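Local coordinates for protein ATP:cob(I)alamin adenosyltransferase (Salmonella enterica subsp. enterica serovar Livingstone, PDB 5CX7) that probably makes adenosylcobalamin from cob(I)alamin and ATP for propanediol breakdown, and here, through a C-terminal domain of unknown function, binds heme between two subunits, at residues E[18-23]-E[139-144]; E[35-40]-E[118-123]; E[69-74]-E[114-119]; E[76-81]-E[106-111]; E[26-31]-E[131-136]. One frame throughout, in Å; residues are numbered along the deposited sequence.

Interaction 1 (E[18-23]-E[139-144]); sequences HQLTRA and AAINVG. With HEM (protoporphyrin IX containing Fe), chain B.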
# COMPACT_ATOMS: atom_id res chain seq x y z
N HIS E 18 -28.14 5.95 16.43
CA HIS E 18 -27.97 6.78 17.56
C HIS E 18 -27.98 5.98 18.86
O HIS E 18 -27.13 6.22 19.71
CB HIS E 18 -29.04 7.90 17.58
CG HIS E 18 -28.71 9.00 18.54
ND1 HIS E 18 -29.22 9.04 19.82
CD2 HIS E 18 -27.88 10.07 18.43
CE1 HIS E 18 -28.74 10.09 20.46
NE2 HIS E 18 -27.94 10.70 19.63
N GLN E 19 -28.94 5.09 19.01
CA GLN E 19 -29.09 4.26 20.19
C GLN E 19 -27.99 3.26 20.35
O GLN E 19 -27.52 3.08 21.44
CB GLN E 19 -30.47 3.56 20.28
CG GLN E 19 -31.58 4.57 20.44
CD GLN E 19 -31.34 5.49 21.63
OE1 GLN E 19 -31.40 5.03 22.76
NE2 GLN E 19 -31.13 6.78 21.40
N LEU E 20 -27.55 2.66 19.24
CA LEU E 20 -26.42 1.76 19.30
C LEU E 20 -25.21 2.47 19.83
O LEU E 20 -24.53 1.94 20.72
CB LEU E 20 -26.07 1.18 17.92
CG LEU E 20 -26.92 0.05 17.38
CD1 LEU E 20 -26.66 -0.19 15.90
CD2 LEU E 20 -26.72 -1.23 18.17
N THR E 21 -24.95 3.64 19.30
CA THR E 21 -23.77 4.41 19.62
C THR E 21 -23.78 4.92 21.07
O THR E 21 -22.86 4.71 21.85
CB THR E 21 -23.58 5.54 18.67
OG1 THR E 21 -23.55 5.08 17.32
CG2 THR E 21 -22.23 6.22 18.96
N ARG E 22 -24.87 5.52 21.46
CA ARG E 22 -25.07 5.90 22.84
C ARG E 22 -24.96 4.77 23.82
O ARG E 22 -24.34 4.94 24.84
CB ARG E 22 -26.41 6.52 22.94
CG ARG E 22 -26.75 7.13 24.26
CD ARG E 22 -28.03 7.99 24.26
NE ARG E 22 -28.19 8.34 25.66
CZ ARG E 22 -29.27 8.95 26.16
NH1 ARG E 22 -30.28 9.33 25.39
NH2 ARG E 22 -29.33 9.15 27.46
N ALA E 23 -25.66 3.66 23.58
CA ALA E 23 -25.62 2.53 24.50
C ALA E 23 -24.23 1.95 24.59
O ALA E 23 -23.82 1.53 25.68
CB ALA E 23 -26.59 1.45 24.08
N ALA E 139 -28.53 -5.00 22.33
CA ALA E 139 -29.74 -5.18 23.15
C ALA E 139 -30.55 -3.89 23.26
O ALA E 139 -31.75 -3.98 23.49
CB ALA E 139 -29.38 -5.75 24.52
N ALA E 140 -29.94 -2.70 23.12
CA ALA E 140 -30.67 -1.43 23.21
C ALA E 140 -31.60 -1.19 22.02
O ALA E 140 -32.44 -0.32 22.09
CB ALA E 140 -29.72 -0.25 23.35
N ILE E 141 -31.43 -1.91 20.93
CA ILE E 141 -32.31 -1.72 19.82
C ILE E 141 -33.00 -2.92 19.38
O ILE E 141 -33.64 -2.72 18.44
CB ILE E 141 -31.62 -1.08 18.54
CG1 ILE E 141 -30.53 -1.98 17.95
CG2 ILE E 141 -31.01 0.28 18.91
CD1 ILE E 141 -30.15 -1.60 16.50
N ASN E 142 -32.93 -4.17 19.86
CA ASN E 142 -33.88 -5.15 18.97
C ASN E 142 -33.61 -5.30 17.44
O ASN E 142 -34.19 -4.71 16.43
CB ASN E 142 -35.24 -4.61 19.19
CG ASN E 142 -35.91 -5.18 20.38
OD1 ASN E 142 -36.50 -6.14 20.13
ND2 ASN E 142 -35.92 -4.61 21.62
N VAL E 143 -32.49 -5.95 17.29
CA VAL E 143 -32.12 -6.54 16.11
C VAL E 143 -31.54 -7.78 16.64
O VAL E 143 -31.29 -7.87 17.84
CB VAL E 143 -30.98 -5.70 15.46
CG1 VAL E 143 -31.50 -4.43 14.83
CG2 VAL E 143 -29.87 -5.39 16.44
N GLY E 144 -31.32 -8.70 15.75
CA GLY E 144 -30.69 -9.93 16.09
C GLY E 144 -29.24 -9.92 15.62
O GLY E 144 -28.84 -9.05 14.82
CHA HEM B . -29.89 13.65 21.17
CHB HEM B . -27.49 13.43 16.94
CHC HEM B . -24.15 10.84 19.29
CHD HEM B . -26.36 11.47 23.52
C1A HEM B . -29.52 13.75 19.87
C2A HEM B . -30.35 14.28 18.87
C3A HEM B . -29.67 14.21 17.68
C4A HEM B . -28.42 13.66 17.92
CMA HEM B . -30.18 14.65 16.32
CAA HEM B . -31.77 14.81 19.04
CBA HEM B . -32.70 13.65 18.60
CGA HEM B . -33.99 13.57 19.38
O1A HEM B . -35.05 13.99 18.84
O2A HEM B . -34.00 13.06 20.53
C1B HEM B . -26.34 12.71 17.22
C2B HEM B . -25.40 12.36 16.24
C3B HEM B . -24.45 11.63 16.89
C4B HEM B . -24.86 11.52 18.32
CMB HEM B . -25.50 12.77 14.77
CAB HEM B . -23.26 11.10 16.20
CBB HEM B . -22.26 10.42 16.71
C1C HEM B . -24.45 10.75 20.64
C2C HEM B . -23.66 10.06 21.61
C3C HEM B . -24.32 10.26 22.84
C4C HEM B . -25.48 11.06 22.56
CMC HEM B . -22.37 9.26 21.35
CAC HEM B . -24.00 9.80 24.23
CBC HEM B . -22.97 9.09 24.61
C1D HEM B . -27.51 12.13 23.16
C2D HEM B . -28.45 12.46 24.23
C3D HEM B . -29.48 13.06 23.60
C4D HEM B . -29.11 13.11 22.16
CMD HEM B . -28.26 12.17 25.71
CAD HEM B . -30.73 13.63 24.28
CBD HEM B . -31.66 12.58 24.90
CGD HEM B . -32.97 12.42 24.16
O1D HEM B . -34.08 12.46 24.80
O2D HEM B . -32.94 12.21 22.93
NA HEM B . -28.34 13.34 19.25
NB HEM B . -25.99 12.21 18.39
NC HEM B . -25.57 11.30 21.22
ND HEM B . -27.94 12.53 21.92
FE HEM B . -27.03 12.36 20.20

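Interaction 2 (E[35-40]-E[118-123]); sequences VVVSIV and GGLGIS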
# COMPACT_ATOMS: atom_id res chain seq x y z
N VAL E 35 -13.41 3.26 24.51
CA VAL E 35 -13.43 2.49 23.28
C VAL E 35 -13.65 3.36 22.07
O VAL E 35 -14.06 4.52 22.16
CB VAL E 35 -14.47 1.33 23.31
CG1 VAL E 35 -14.15 0.35 24.45
CG2 VAL E 35 -15.91 1.85 23.41
N VAL E 36 -13.42 2.73 20.90
CA VAL E 36 -13.90 3.20 19.69
C VAL E 36 -15.09 2.32 19.28
O VAL E 36 -15.04 1.11 19.38
CB VAL E 36 -12.81 3.15 18.55
CG1 VAL E 36 -13.40 3.56 17.19
CG2 VAL E 36 -11.65 4.02 18.88
N VAL E 37 -16.14 2.97 18.78
CA VAL E 37 -17.40 2.35 18.31
C VAL E 37 -17.53 2.59 16.86
O VAL E 37 -17.32 3.72 16.41
CB VAL E 37 -18.67 3.01 18.94
CG1 VAL E 37 -19.94 2.35 18.49
CG2 VAL E 37 -18.57 3.01 20.45
N SER E 38 -17.81 1.56 16.11
CA SER E 38 -17.94 1.71 14.72
C SER E 38 -19.14 0.92 14.24
O SER E 38 -19.35 -0.21 14.63
CB SER E 38 -16.66 1.22 13.97
OG SER E 38 -16.90 1.14 12.54
N ILE E 39 -19.88 1.53 13.35
CA ILE E 39 -21.05 0.90 12.71
C ILE E 39 -20.81 1.01 11.19
O ILE E 39 -20.58 2.08 10.69
CB ILE E 39 -22.37 1.55 13.08
CG1 ILE E 39 -22.55 1.56 14.62
CG2 ILE E 39 -23.53 0.80 12.46
CD1 ILE E 39 -23.69 2.39 15.11
N VAL E 40 -21.00 -0.12 10.52
CA VAL E 40 -21.05 -0.17 9.06
C VAL E 40 -22.45 -0.65 8.61
O VAL E 40 -23.20 -1.24 9.37
CB VAL E 40 -19.95 -1.06 8.45
CG1 VAL E 40 -18.57 -0.61 8.88
CG2 VAL E 40 -20.17 -2.51 8.78
N GLY E 118 -26.25 -4.52 8.86
CA GLY E 118 -25.06 -3.82 9.27
C GLY E 118 -24.19 -4.66 10.15
O GLY E 118 -24.42 -5.84 10.35
N GLY E 119 -23.20 -3.97 10.67
CA GLY E 119 -22.18 -4.51 11.51
C GLY E 119 -21.77 -3.49 12.54
O GLY E 119 -21.73 -2.29 12.30
N LEU E 120 -21.53 -4.00 13.74
CA LEU E 120 -21.05 -3.16 14.86
C LEU E 120 -19.71 -3.69 15.31
O LEU E 120 -19.57 -4.88 15.52
CB LEU E 120 -22.07 -3.20 16.03
CG LEU E 120 -21.61 -2.60 17.34
CD1 LEU E 120 -21.64 -1.12 17.25
CD2 LEU E 120 -22.49 -3.07 18.51
N GLY E 121 -18.80 -2.80 15.58
CA GLY E 121 -17.50 -3.13 16.09
C GLY E 121 -17.02 -2.26 17.22
O GLY E 121 -17.21 -1.06 17.22
N ILE E 122 -16.46 -2.91 18.24
CA ILE E 122 -15.94 -2.26 19.43
C ILE E 122 -14.52 -2.69 19.67
O ILE E 122 -14.21 -3.86 19.59
CB ILE E 122 -16.72 -2.68 20.72
CG1 ILE E 122 -18.25 -2.41 20.56
CG2 ILE E 122 -16.17 -1.96 21.92
CD1 ILE E 122 -18.64 -0.92 20.42
N SER E 123 -13.66 -1.72 19.98
CA SER E 123 -12.34 -2.02 20.36
C SER E 123 -11.86 -1.03 21.38
O SER E 123 -12.20 0.16 21.35
CB SER E 123 -11.35 -1.98 19.12
OG SER E 123 -10.03 -2.33 19.56

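Interaction 3 (E[69-74]-E[114-119]); sequences TAVAMK and GILIGG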
# COMPACT_ATOMS: atom_id res chain seq x y z
N THR E 69 -15.74 -6.75 9.05
CA THR E 69 -15.62 -8.21 9.03
C THR E 69 -16.98 -8.89 9.22
O THR E 69 -17.28 -9.89 8.59
CB THR E 69 -14.65 -8.66 10.14
OG1 THR E 69 -13.34 -8.10 9.94
CG2 THR E 69 -14.52 -10.14 10.18
N ALA E 70 -17.71 -8.40 10.24
CA ALA E 70 -19.00 -8.95 10.57
C ALA E 70 -19.87 -9.00 9.33
O ALA E 70 -20.59 -10.00 9.11
CB ALA E 70 -19.66 -8.17 11.71
N VAL E 71 -19.93 -7.92 8.58
CA VAL E 71 -20.75 -7.88 7.38
C VAL E 71 -20.13 -8.71 6.23
O VAL E 71 -20.85 -9.49 5.54
CB VAL E 71 -21.02 -6.42 6.96
CG1 VAL E 71 -21.47 -6.18 5.50
CG2 VAL E 71 -22.00 -5.71 7.90
N ALA E 72 -18.82 -8.55 6.05
CA ALA E 72 -18.09 -9.19 4.92
C ALA E 72 -18.03 -10.70 5.00
O ALA E 72 -17.89 -11.37 3.98
CB ALA E 72 -16.65 -8.61 4.85
N MET E 73 -18.12 -11.26 6.22
CA MET E 73 -18.20 -12.66 6.49
C MET E 73 -19.55 -13.14 7.11
O MET E 73 -19.65 -14.33 7.41
CB MET E 73 -17.07 -13.07 7.38
CG MET E 73 -15.79 -12.63 6.68
SD MET E 73 -14.39 -13.62 6.90
CE MET E 73 -14.94 -15.18 6.26
N LYS E 74 -20.50 -12.24 7.27
CA LYS E 74 -21.82 -12.56 7.86
C LYS E 74 -21.70 -13.32 9.15
O LYS E 74 -22.34 -14.35 9.36
CB LYS E 74 -22.71 -13.31 6.85
CG LYS E 74 -23.01 -12.52 5.65
CD LYS E 74 -23.86 -13.36 4.65
CE LYS E 74 -24.04 -12.66 3.35
NZ LYS E 74 -24.75 -13.54 2.34
N GLY E 114 -34.49 -11.73 8.91
CA GLY E 114 -33.65 -12.48 7.99
C GLY E 114 -32.75 -11.68 7.05
O GLY E 114 -32.09 -12.27 6.19
N ILE E 115 -32.69 -10.36 7.21
CA ILE E 115 -31.94 -9.49 6.32
C ILE E 115 -30.75 -8.93 7.11
O ILE E 115 -30.92 -8.37 8.20
CB ILE E 115 -32.80 -8.33 5.77
CG1 ILE E 115 -34.05 -8.86 5.00
CG2 ILE E 115 -31.99 -7.39 4.88
CD1 ILE E 115 -33.71 -9.60 3.73
N LEU E 116 -29.58 -8.97 6.49
CA LEU E 116 -28.38 -8.37 7.06
C LEU E 116 -28.47 -6.87 6.89
O LEU E 116 -28.60 -6.33 5.79
CB LEU E 116 -27.13 -8.87 6.35
CG LEU E 116 -25.79 -8.26 6.82
CD1 LEU E 116 -25.50 -8.73 8.22
CD2 LEU E 116 -24.68 -8.67 5.87
N ILE E 117 -28.35 -6.12 7.99
CA ILE E 117 -28.49 -4.65 7.90
C ILE E 117 -27.23 -3.86 8.27
O ILE E 117 -27.23 -2.63 8.11
CB ILE E 117 -29.72 -4.11 8.73
CG1 ILE E 117 -29.65 -4.42 10.23
CG2 ILE E 117 -31.03 -4.72 8.17
CD1 ILE E 117 -30.79 -3.76 11.05
N GLY E 118 -26.25 -4.52 8.86
CA GLY E 118 -25.06 -3.82 9.27
C GLY E 118 -24.19 -4.66 10.15
O GLY E 118 -24.42 -5.84 10.35
N GLY E 119 -23.20 -3.97 10.67
CA GLY E 119 -22.18 -4.51 11.51
C GLY E 119 -21.77 -3.49 12.54
O GLY E 119 -21.73 -2.29 12.30

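Interaction 4 (E[76-81]-E[106-111]); sequences ATHELS and GGYALW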
# COMPACT_ATOMS: atom_id res chain seq x y z
N ALA E 76 -20.24 -13.03 13.64
CA ALA E 76 -19.59 -12.26 14.72
C ALA E 76 -18.06 -12.57 14.63
O ALA E 76 -17.66 -13.73 14.30
CB ALA E 76 -20.12 -12.65 16.07
N THR E 77 -17.23 -11.61 14.99
CA THR E 77 -15.80 -11.81 14.84
C THR E 77 -15.21 -12.87 15.79
O THR E 77 -14.27 -13.57 15.40
CB THR E 77 -15.01 -10.53 14.91
OG1 THR E 77 -15.17 -9.92 16.21
CG2 THR E 77 -15.42 -9.58 13.84
N HIS E 78 -15.83 -13.10 16.97
CA HIS E 78 -15.35 -14.17 17.86
C HIS E 78 -15.59 -15.56 17.28
O HIS E 78 -14.89 -16.50 17.65
CB HIS E 78 -15.94 -14.05 19.29
CG HIS E 78 -17.40 -14.34 19.36
ND1 HIS E 78 -18.38 -13.43 19.04
CD2 HIS E 78 -18.05 -15.49 19.68
CE1 HIS E 78 -19.58 -13.99 19.19
NE2 HIS E 78 -19.41 -15.25 19.56
N GLU E 79 -16.55 -15.70 16.39
CA GLU E 79 -16.84 -16.93 15.70
C GLU E 79 -15.79 -17.27 14.63
O GLU E 79 -15.78 -18.38 14.17
CB GLU E 79 -18.23 -16.89 15.09
CG GLU E 79 -19.32 -16.46 16.08
CD GLU E 79 -20.72 -16.54 15.54
OE1 GLU E 79 -20.96 -15.86 14.51
OE2 GLU E 79 -21.59 -17.20 16.18
N LEU E 80 -14.91 -16.34 14.29
CA LEU E 80 -13.78 -16.64 13.41
C LEU E 80 -12.53 -17.15 14.12
O LEU E 80 -11.63 -17.60 13.46
CB LEU E 80 -13.48 -15.40 12.59
CG LEU E 80 -14.55 -14.85 11.67
CD1 LEU E 80 -14.09 -13.55 11.03
CD2 LEU E 80 -14.98 -15.86 10.61
N SER E 81 -12.45 -17.03 15.46
CA SER E 81 -11.21 -17.30 16.16
C SER E 81 -10.73 -18.72 15.99
O SER E 81 -9.57 -18.90 15.66
CB SER E 81 -11.34 -17.01 17.65
OG SER E 81 -11.85 -15.70 17.78
N GLY E 106 -15.57 -8.82 19.24
CA GLY E 106 -15.97 -7.42 19.34
C GLY E 106 -16.79 -6.89 18.21
O GLY E 106 -17.28 -5.76 18.28
N GLY E 107 -16.91 -7.67 17.13
CA GLY E 107 -17.71 -7.35 16.00
C GLY E 107 -18.90 -8.30 15.92
O GLY E 107 -18.74 -9.47 16.14
N TYR E 108 -20.06 -7.75 15.60
CA TYR E 108 -21.27 -8.49 15.41
C TYR E 108 -22.01 -8.04 14.17
O TYR E 108 -22.05 -6.85 13.84
CB TYR E 108 -22.22 -8.30 16.62
CG TYR E 108 -21.75 -9.02 17.80
CD1 TYR E 108 -20.79 -8.43 18.62
CD2 TYR E 108 -22.25 -10.24 18.16
CE1 TYR E 108 -20.39 -9.06 19.75
CE2 TYR E 108 -21.78 -10.94 19.29
CZ TYR E 108 -20.85 -10.29 20.08
OH TYR E 108 -20.35 -10.85 21.22
N ALA E 109 -22.56 -9.00 13.46
CA ALA E 109 -23.43 -8.75 12.34
C ALA E 109 -24.84 -8.47 12.88
O ALA E 109 -25.24 -9.04 13.88
CB ALA E 109 -23.47 -9.95 11.44
N LEU E 110 -25.53 -7.55 12.25
CA LEU E 110 -26.84 -7.09 12.70
C LEU E 110 -27.88 -7.55 11.66
O LEU E 110 -27.76 -7.20 10.48
CB LEU E 110 -26.87 -5.61 12.85
CG LEU E 110 -25.76 -5.01 13.72
CD1 LEU E 110 -25.81 -3.51 13.70
CD2 LEU E 110 -25.83 -5.51 15.15
N TRP E 111 -28.91 -8.22 12.13
CA TRP E 111 -29.96 -8.81 11.27
C TRP E 111 -31.37 -8.43 11.73
O TRP E 111 -31.61 -8.23 12.91
CB TRP E 111 -29.89 -10.32 11.33
CG TRP E 111 -28.65 -10.95 10.89
CD1 TRP E 111 -27.53 -11.11 11.61
CD2 TRP E 111 -28.39 -11.53 9.60
NE1 TRP E 111 -26.57 -11.74 10.86
CE2 TRP E 111 -27.07 -11.99 9.62
CE3 TRP E 111 -29.17 -11.73 8.45
CZ2 TRP E 111 -26.49 -12.67 8.52
CZ3 TRP E 111 -28.60 -12.36 7.35
CH2 TRP E 111 -27.29 -12.82 7.38
O HOH W 1 -17.50 -10.75 18.51

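Interaction 5 (E[26-31]-E[131-136]); sequences ERAQQL and MDIAQT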
# COMPACT_ATOMS: atom_id res chain seq x y z
N GLU E 26 -22.22 4.47 26.75
CA GLU E 26 -22.69 4.35 28.15
C GLU E 26 -22.13 3.09 28.84
O GLU E 26 -21.67 3.14 29.98
CB GLU E 26 -24.23 4.39 28.22
CG GLU E 26 -24.72 5.83 27.98
CD GLU E 26 -26.24 5.97 27.93
OE1 GLU E 26 -26.95 4.92 28.04
OE2 GLU E 26 -26.72 7.11 27.74
N ARG E 27 -22.20 1.95 28.17
CA ARG E 27 -21.68 0.73 28.72
C ARG E 27 -20.15 0.78 28.93
O ARG E 27 -19.64 0.33 29.98
CB ARG E 27 -22.05 -0.49 27.83
CG ARG E 27 -21.61 -1.83 28.37
CD ARG E 27 -22.14 -2.02 29.81
NE ARG E 27 -21.76 -3.32 30.31
CZ ARG E 27 -21.74 -3.67 31.60
NH1 ARG E 27 -22.08 -2.81 32.55
NH2 ARG E 27 -21.31 -4.92 31.96
N ALA E 28 -19.42 1.34 27.93
CA ALA E 28 -17.99 1.52 28.11
C ALA E 28 -17.66 2.43 29.32
O ALA E 28 -16.73 2.14 30.12
CB ALA E 28 -17.38 2.10 26.83
N GLN E 29 -18.41 3.51 29.50
CA GLN E 29 -18.31 4.34 30.71
C GLN E 29 -18.53 3.53 32.02
O GLN E 29 -17.78 3.70 32.96
CB GLN E 29 -19.28 5.52 30.66
CG GLN E 29 -18.86 6.56 29.66
CD GLN E 29 -19.92 7.62 29.40
OE1 GLN E 29 -21.08 7.43 29.70
NE2 GLN E 29 -19.50 8.71 28.86
N GLN E 30 -19.53 2.64 32.04
CA GLN E 30 -19.77 1.82 33.20
C GLN E 30 -18.59 0.93 33.50
O GLN E 30 -18.27 0.68 34.66
CB GLN E 30 -21.02 0.93 33.03
CG GLN E 30 -22.32 1.71 33.10
CD GLN E 30 -23.56 0.94 32.61
OE1 GLN E 30 -23.52 -0.22 32.24
NE2 GLN E 30 -24.61 1.71 32.37
N LEU E 31 -17.98 0.40 32.42
CA LEU E 31 -16.84 -0.47 32.59
C LEU E 31 -15.57 0.29 32.85
O LEU E 31 -14.56 -0.36 33.07
CB LEU E 31 -16.70 -1.40 31.37
CG LEU E 31 -17.86 -2.37 31.14
CD1 LEU E 31 -17.61 -3.23 29.93
CD2 LEU E 31 -18.11 -3.26 32.36
N MET E 131 -16.79 -7.35 23.61
CA MET E 131 -17.96 -8.12 23.35
C MET E 131 -19.13 -7.65 24.24
O MET E 131 -20.28 -7.64 23.80
CB MET E 131 -17.69 -9.60 23.52
CG MET E 131 -16.75 -10.17 22.39
SD MET E 131 -16.18 -11.81 22.68
CE MET E 131 -17.71 -12.68 22.39
N ASP E 132 -18.88 -7.47 25.51
CA ASP E 132 -19.91 -6.99 26.46
C ASP E 132 -20.50 -5.70 26.01
O ASP E 132 -21.74 -5.55 25.94
CB ASP E 132 -19.24 -6.85 27.83
CG ASP E 132 -20.21 -6.34 28.96
OD1 ASP E 132 -21.16 -5.63 28.67
OD2 ASP E 132 -19.83 -6.49 30.12
N ILE E 133 -19.65 -4.75 25.68
CA ILE E 133 -20.11 -3.46 25.15
C ILE E 133 -20.95 -3.59 23.87
O ILE E 133 -22.02 -3.01 23.82
CB ILE E 133 -18.94 -2.51 24.93
CG1 ILE E 133 -18.27 -2.15 26.29
CG2 ILE E 133 -19.34 -1.25 24.21
CD1 ILE E 133 -16.83 -1.68 26.18
N ALA E 134 -20.47 -4.39 22.93
CA ALA E 134 -21.18 -4.63 21.71
C ALA E 134 -22.55 -5.28 21.97
O ALA E 134 -23.54 -4.85 21.42
CB ALA E 134 -20.35 -5.51 20.78
N GLN E 135 -22.58 -6.31 22.78
CA GLN E 135 -23.84 -7.01 23.11
C GLN E 135 -24.84 -6.11 23.81
O GLN E 135 -26.02 -6.14 23.51
CB GLN E 135 -23.58 -8.24 23.97
CG GLN E 135 -22.90 -9.38 23.24
CD GLN E 135 -22.16 -10.31 24.22
OE1 GLN E 135 -22.36 -10.24 25.40
NE2 GLN E 135 -21.29 -11.16 23.70
N THR E 136 -24.35 -5.30 24.72
CA THR E 136 -25.20 -4.33 25.45
C THR E 136 -25.81 -3.35 24.47
O THR E 136 -26.98 -3.01 24.59
CB THR E 136 -24.37 -3.60 26.55
OG1 THR E 136 -23.82 -4.56 27.42
CG2 THR E 136 -25.24 -2.61 27.37

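Interaction 1 (E[18-23]-E[139-144])
Leu20, which packs against Ile141, stands on the same helix as His18, one of two histidines from different subunits that share a single heme iron. His18 NE2 lies 2.0 Å from the HEM FE, and NE2 of His18 of the second subunit completes the bis-histidine ligation, so the cofactor bridges two copies of the protein. The imidazole is sent out from the helix with CG anti to the backbone N (chi1 -165°). One turn on, Arg22 lays its guanidinium against the porphyrin rim: the heme methyl CMD stands 3.4 Å above the guanidinium plane, over its centre, while a salt bridge from NE to Glu26 helps to steady the group. Thr21 adds a lighter touch, CG2 to the heme methyl CMC at 3.9 Å.

The contact with 139-144 itself is purely apolar. Ile141, with CG1 in the crowded position between its backbone N and carbonyl carbon (chi1 63°), turns that branch to Leu20. The two side chains cross at about a right angle, and Ile141 CD1 nestles against the isobutyl fork, 3.7 Å from Leu20 CG and almost as near to both of its methyls. The other branch, Ile141 CG2, rests on Gln19 CB at 3.6 Å. Further along, the methyls of Ala23 and Ala140 meet CB to CB at 3.6 Å.

Leu20 also reaches Leu110 of strand 107-112 and Ile39 of strand 36-41, and Thr21 packs on Val48 and Trp50 of strand 46-51. The chain leaving helix 127-139 thus closes over helix 14-31 before Gly144 pairs through its backbone with Trp111.

Interaction 2 (E[35-40]-E[118-123])
The flat groups joining Ser38 to Gly121 are their peptides, which meet through the edges: Ser38 N donates to Gly121 O at 2.9 Å and Gly121 N returns a bond to Ser38 O at 2.8 Å, each donor lying in the plane of the carbonyl it meets. The pairs Val36-Ser123 and Val40-Gly119 repeat this exchange, giving six backbone bonds in all. At one end Val36 N approaches Ser123 O nearly along the C=O axis. At the other, Gly119 N, 3.0 Å from Val40 O, stands 42° out of the carbonyl plane. Between the bonded pairs, CA-H groups add contacts, among them Ile39 CA to Gly119 O at 3.3 Å.

These are the two inner strands of the chain's antiparallel sheet, in an HbpS-like domain, running at 168° to each other. One face carries Val37, Ile39, Leu120 and Ile122, under helices 14-31 and 127-139. The other carries Val36, Ser38, Val40 and Ser123 and faces helix 59-72, where Ser123 OG bonds to Ser59 OG.

On the first face, Val37 and Ile122 run alongside each other in the same direction, with Ile122 CD1 3.9 Å from Val37 CG2. Leu120, its CG anti to the backbone N (chi1 170°), brings CD1 within 3.9 Å of Ile39 CG1 and also near Val37 CG1. Glycines fill two positions of the opposite face, and Val40 CG2 leans over the backbone of one, 3.9 Å from Gly119 N. Val35, just before the strand, closes the row by setting CB against Ile122 CG2 at 4.0 Å.

Interaction 3 (E[69-74]-E[114-119])
Val71 presses one methyl onto the bare peptide between Gly118 and Gly119. Its CG2 comes within 3.3 Å of Gly118 C and 3.5 Å of Gly119 N, a close approach made where the strand has no side chains. The other branch, CG1, lies anti to the backbone N (chi1 161°) and meets Leu116 CD2 at 4.1 Å, the two side chains crossing at a slant. That same leucine methyl is 3.9 Å from Val71 O and 4.2 Å from Lys74 CG, so it sits against the last turn of the helix and the residue that leaves it.

The backbone on each side has its own irregularity. Lys74, with positive phi, is the C-prime residue of a Schellman motif, in which Thr75 N bonds to Ala70 O and Lys74 N makes a weak bond to Val71 O. Across the contact, Ile117 and Gly118 both face Leu110 in a classic beta bulge.

Farther out, Lys74 NZ bonds to Asp54 O of the third subunit, which also packs on Ala72 and Met73. The contact therefore seats the end of helix 59-72 on the start of strand 115-123, with strand 107-112 alongside, where Leu116 touches Ala109 and Trp111.

Interaction 4 (E[76-81]-E[106-111])
Thr77 N donates to Gly107 O at 2.9 Å, 37° above the carbonyl plane, and so ties the loop after helix 59-72 to strand 107-112, the outermost strand at one side of the chain's antiparallel sheet. The threonine side chain supplies the return bond. With OG1 between the backbone N and the carbonyl carbon (chi1 63°), it accepts from Gly107 N at 3.0 Å and also bonds to Phe104 O. Its CG2 lies over Gly107, where the strand offers no side chain. Ala76 CB rests 3.8 Å from Tyr108 CD2. Within the loop, Glu79 OE1 receives Ala76 N at 3.0 Å and also bonds to Thr75 OG1, tying the side chain back to the start of the loop.

His78 turns an edge toward the tyrosine, CE1 to Tyr108 CE2 at 3.8 Å, the ring planes inclined at 49°. Glu79 CG lies over one face of the imidazole, toward its rim. Tyr108 OH is bonded to Gln135 NE2, and Met131 of the same helix, 127-139, packs on both rings. One water, in the plane of the imidazole at its edge, joins loop to strand: it bonds to His78 ND1 at 2.9 Å, accepts from Gly106 N at 2.8 Å and donates to Gly107 O at 3.0 Å.

Interaction 5 (E[26-31]-E[131-136])
Asp132, the salt-bridge partner of Arg27, has its carbonyl O gripped twice by Thr136, from opposite faces of the carbonyl plane: by Thr136 N at 2.9 Å in the helix and by Thr136 OG1 at 2.7 Å. The hydroxyl is thereby engaged with its own helix, and Arg27 lies across the threonine at about a right angle, CG to OG1 at 3.6 Å.

Arg27 then takes the carboxylate side-on, one nitrogen to each oxygen. NE reaches Asp132 OD1 at 2.9 Å and NH2 reaches OD2 at 2.8 Å, both from the syn side, though the guanidinium and carboxylate planes are turned 39° apart. A bend at chi2 (54°) swings CD out of an extended course. The third nitrogen, NH1, donates to Gln30 OE1 at 3.0 Å, and Leu31 CD2 lies over one face of the guanidinium, toward its rim.

Beneath this polar group, Ile133 packs between the helices. Its CD1 touches Ala28 CB at 3.9 Å, while the Leu31 and Ile133 side chains pass one another head to tail. Segments 26-31 and 131-136 of the two helices run roughly antiparallel, with 142° between directions and 9.2 Å between axes, and Val35 and Ile122 continue the apolar layer toward the sheet.

With all three guanidinium nitrogens bonded, the arginine is fixed in rotation, and its charge probably helps to keep Asp132 ionised.

Overall arrangement
Along the chain, interaction 1 closes the longest loop and interaction 5 the next; interactions 2 and 3 end on the same stretch, and interaction 4 lies within both. Interactions 1 and 5, centres about 11 Å apart, use successive parts of helix 14-31, joining it to helix 127-139 and the tail that follows. Interaction 2, its centre about 4 Å from the chain centre, binds the two middle strands of the sheet; it shares Gly118 and Gly119 with interaction 3. Interactions 3 and 4, centres about 9 Å apart, attach helix 59-72 and its following loop to strands 115-123 and 107-112. Interactions 3 and 5 have centres about 21 Å apart. The sheet thus separates the heme-bearing helix from helix 59-72, whose end meets another subunit.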